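Local structure of CG8862 (Drosophila melanogaster, 3ISM) at residues A142-L147 with K192-E197. The protein probably cleaves DNA and RNA as a magnesium-dependent endonuclease of the DNA/RNA non-specific endonuclease family. Numbering follows the deposited sequence.
Sequences AHVRRL and KVIVGE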
ATOM      1  N   ALA B 142      24.728 -11.779  -5.225  1.00 26.93           N
ATOM      2  CA  ALA B 142      26.098 -12.317  -5.205  1.00 26.78           C
ATOM      3  C   ALA B 142      27.091 -11.433  -4.432  1.00 26.69           C
ATOM      4  O   ALA B 142      27.983 -11.946  -3.762  1.00 26.30           O
ATOM      5  CB  ALA B 142      26.593 -12.560  -6.629  1.00 26.80           C
ATOM      6  N   HIS B 143      26.916 -10.114  -4.523  1.00 26.79           N
ATOM      7  CA  HIS B 143      27.752  -9.145  -3.797  1.00 27.02           C
ATOM      8  C   HIS B 143      27.568  -9.252  -2.281  1.00 26.90           C
ATOM      9  O   HIS B 143      28.534  -9.210  -1.530  1.00 26.94           O
ATOM     10  CB  HIS B 143      27.405  -7.719  -4.258  1.00 27.03           C
ATOM     11  CG  HIS B 143      27.857  -6.642  -3.315  1.00 26.89           C
ATOM     12  ND1 HIS B 143      29.141  -6.140  -3.323  1.00 26.62           N
ATOM     13  CD2 HIS B 143      27.189  -5.956  -2.357  1.00 26.37           C
ATOM     14  CE1 HIS B 143      29.252  -5.206  -2.397  1.00 26.92           C
ATOM     15  NE2 HIS B 143      28.082  -5.076  -1.794  1.00 25.92           N
ATOM     16  N   VAL B 144      26.316  -9.357  -1.849  1.00 26.91           N
ATOM     17  CA  VAL B 144      25.975  -9.519  -0.429  1.00 26.96           C
ATOM     18  C   VAL B 144      26.570 -10.816   0.142  1.00 27.03           C
ATOM     19  O   VAL B 144      27.079 -10.823   1.265  1.00 27.00           O
ATOM     20  CB  VAL B 144      24.437  -9.445  -0.200  1.00 27.11           C
ATOM     21  CG1 VAL B 144      24.089  -9.653   1.261  1.00 27.23           C
ATOM     22  CG2 VAL B 144      23.870  -8.081  -0.692  1.00 27.06           C
ATOM     23  N   ARG B 145      26.541 -11.899  -0.635  1.00 26.71           N
ATOM     24  CA  ARG B 145      27.225 -13.146  -0.234  1.00 26.96           C
ATOM     25  C   ARG B 145      28.748 -12.988  -0.148  1.00 26.62           C
ATOM     26  O   ARG B 145      29.385 -13.531   0.765  1.00 26.88           O
ATOM     27  CB  ARG B 145      26.869 -14.313  -1.158  1.00 26.07           C
ATOM     28  CG  ARG B 145      25.397 -14.761  -1.055  1.00 28.38           C
ATOM     29  CD  ARG B 145      25.135 -16.062  -1.846  1.00 28.37           C
ATOM     30  NE  ARG B 145      25.013 -15.826  -3.284  1.00 28.53           N
ATOM     31  CZ  ARG B 145      23.859 -15.649  -3.929  1.00 30.22           C
ATOM     32  NH1 ARG B 145      22.688 -15.694  -3.273  1.00 27.55           N
ATOM     33  NH2 ARG B 145      23.875 -15.434  -5.244  1.00 28.70           N
ATOM     34  N   ARG B 146      29.332 -12.251  -1.089  1.00 26.54           N
ATOM     35  CA  ARG B 146      30.790 -12.020  -1.099  1.00 26.98           C
ATOM     36  C   ARG B 146      31.225 -11.101   0.051  1.00 26.32           C
ATOM     37  O   ARG B 146      32.381 -11.139   0.476  1.00 26.37           O
ATOM     38  CB  ARG B 146      31.208 -11.425  -2.439  1.00 26.69           C
ATOM     39  CG  ARG B 146      32.694 -11.352  -2.709  1.00 27.89           C
ATOM     40  CD  ARG B 146      32.949 -10.807  -4.119  1.00 29.36           C
ATOM     41  NE  ARG B 146      32.286 -11.604  -5.159  1.00 35.44           N
ATOM     42  CZ  ARG B 146      31.220 -11.203  -5.860  1.00 37.20           C
ATOM     43  NH1 ARG B 146      30.688 -10.003  -5.645  1.00 37.76           N
ATOM     44  NH2 ARG B 146      30.684 -12.004  -6.781  1.00 37.50           N
ATOM     45  N   LEU B 147      30.301 -10.287   0.557  1.00 25.90           N
ATOM     46  CA  LEU B 147      30.570  -9.455   1.744  1.00 25.73           C
ATOM     47  C   LEU B 147      30.971 -10.268   2.975  1.00 25.57           C
ATOM     48  O   LEU B 147      31.641  -9.748   3.857  1.00 24.92           O
ATOM     49  CB  LEU B 147      29.372  -8.555   2.086  1.00 25.50           C
ATOM     50  CG  LEU B 147      29.135  -7.306   1.216  1.00 25.72           C
ATOM     51  CD1 LEU B 147      27.915  -6.526   1.705  1.00 23.87           C
ATOM     52  CD2 LEU B 147      30.368  -6.415   1.173  1.00 24.67           C
ATOM     53  N   LYS B 192      17.789  -3.532  -0.775  1.00 29.65           N
ATOM     54  CA  LYS B 192      18.495  -4.321   0.228  1.00 29.58           C
ATOM     55  C   LYS B 192      19.179  -3.341   1.153  1.00 29.44           C
ATOM     56  O   LYS B 192      19.883  -2.441   0.702  1.00 29.63           O
ATOM     57  CB  LYS B 192      19.536  -5.252  -0.398  1.00 29.51           C
ATOM     58  CG  LYS B 192      18.934  -6.502  -1.046  1.00 29.30           C
ATOM     59  CD  LYS B 192      20.040  -7.460  -1.470  1.00 29.95           C
ATOM     60  CE  LYS B 192      19.496  -8.684  -2.226  1.00 30.10           C
ATOM     61  NZ  LYS B 192      18.721  -9.589  -1.335  1.00 30.39           N
ATOM     62  N   VAL B 193      18.960  -3.510   2.448  1.00 29.06           N
ATOM     63  CA  VAL B 193      19.636  -2.700   3.443  1.00 29.04           C
ATOM     64  C   VAL B 193      20.448  -3.659   4.302  1.00 29.17           C
ATOM     65  O   VAL B 193      19.907  -4.613   4.842  1.00 29.22           O
ATOM     66  CB  VAL B 193      18.641  -1.826   4.281  1.00 28.82           C
ATOM     67  CG1 VAL B 193      19.406  -1.004   5.333  1.00 29.66           C
ATOM     68  CG2 VAL B 193      17.852  -0.886   3.365  1.00 27.68           C
ATOM     69  N   ILE B 194      21.751  -3.387   4.407  1.00 29.29           N
ATOM     70  CA  ILE B 194      22.755  -4.365   4.831  1.00 29.11           C
ATOM     71  C   ILE B 194      23.677  -3.803   5.927  1.00 29.61           C
ATOM     72  O   ILE B 194      24.144  -2.670   5.824  1.00 30.15           O
ATOM     73  CB  ILE B 194      23.652  -4.743   3.610  1.00 29.05           C
ATOM     74  CG1 ILE B 194      22.807  -5.175   2.396  1.00 27.97           C
ATOM     75  CG2 ILE B 194      24.687  -5.790   3.978  1.00 28.35           C
ATOM     76  CD1 ILE B 194      23.387  -4.710   1.059  1.00 27.22           C
ATOM     77  N   VAL B 195      23.954  -4.589   6.963  1.00 29.16           N
ATOM     78  CA  VAL B 195      24.950  -4.202   7.953  1.00 29.04           C
ATOM     79  C   VAL B 195      25.960  -5.324   8.113  1.00 29.85           C
ATOM     80  O   VAL B 195      25.587  -6.460   8.396  1.00 29.55           O
ATOM     81  CB  VAL B 195      24.296  -3.850   9.333  1.00 29.32           C
ATOM     82  CG1 VAL B 195      25.323  -3.859  10.479  1.00 27.57           C
ATOM     83  CG2 VAL B 195      23.587  -2.510   9.267  1.00 26.91           C
ATOM     84  N   GLY B 196      27.238  -5.002   7.914  1.00 30.42           N
ATOM     85  CA  GLY B 196      28.325  -5.941   8.168  1.00 31.23           C
ATOM     86  C   GLY B 196      29.036  -5.602   9.460  1.00 32.30           C
ATOM     87  O   GLY B 196      29.233  -4.427   9.780  1.00 32.06           O
ATOM     88  N   GLU B 197      29.407  -6.637  10.207  1.00 33.37           N
ATOM     89  CA  GLU B 197      30.189  -6.496  11.432  1.00 34.97           C
ATOM     90  C   GLU B 197      31.624  -6.893  11.138  1.00 35.64           C
ATOM     91  O   GLU B 197      31.874  -8.038  10.769  1.00 35.68           O
ATOM     92  CB  GLU B 197      29.651  -7.422  12.524  1.00 34.67           C
ATOM     93  CG  GLU B 197      28.196  -7.201  12.908  1.00 35.55           C
ATOM     94  CD  GLU B 197      27.709  -8.211  13.934  1.00 36.13           C
ATOM     95  OE1 GLU B 197      28.462  -9.154  14.260  1.00 38.54           O
ATOM     96  OE2 GLU B 197      26.567  -8.075  14.410  1.00 38.64           O
TER
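Leu-147, which meets Ile-194 across the contact, also lays its CG over one face of the His-143 imidazole, 3.8 Å above the plane and offset toward the rim. NE2 of the same ring is hydrogen-bonded to OE1 of Glu-206 in strand 203-211. The contact itself is aliphatic. Ile-194 serves two partners with two branches: CD1 lies 3.8 Å from CG2 of Val-144, while CG2 comes 4.0 Å from CD1 of Leu-147, the two side chains crossing at about a right angle. In Val-144, chi1 of 178° puts CG1 anti to the backbone N and leaves CG2, beside that N, to meet Lys-192 CD at 4.0 Å. The lysine chain runs extended to CE and bends at chi4 (-69°), where NZ is hydrogen-bonded to Thr-158 of strand 153-161. Lys-192 also touches Glu-141, seen to bind magnesium in this protein though not in this chain. With hairpin 98-101/124-127, helix 136-146 is consistent with the beta-beta-alpha metal finger of His-Me finger nucleases, here seated on central strand 189-197 of the mixed sheet. Methyl and methylene groups make every close approach, implying hydrophobic cohesion, while the polar ends of His-143 and Lys-192 bond to neighbouring strands.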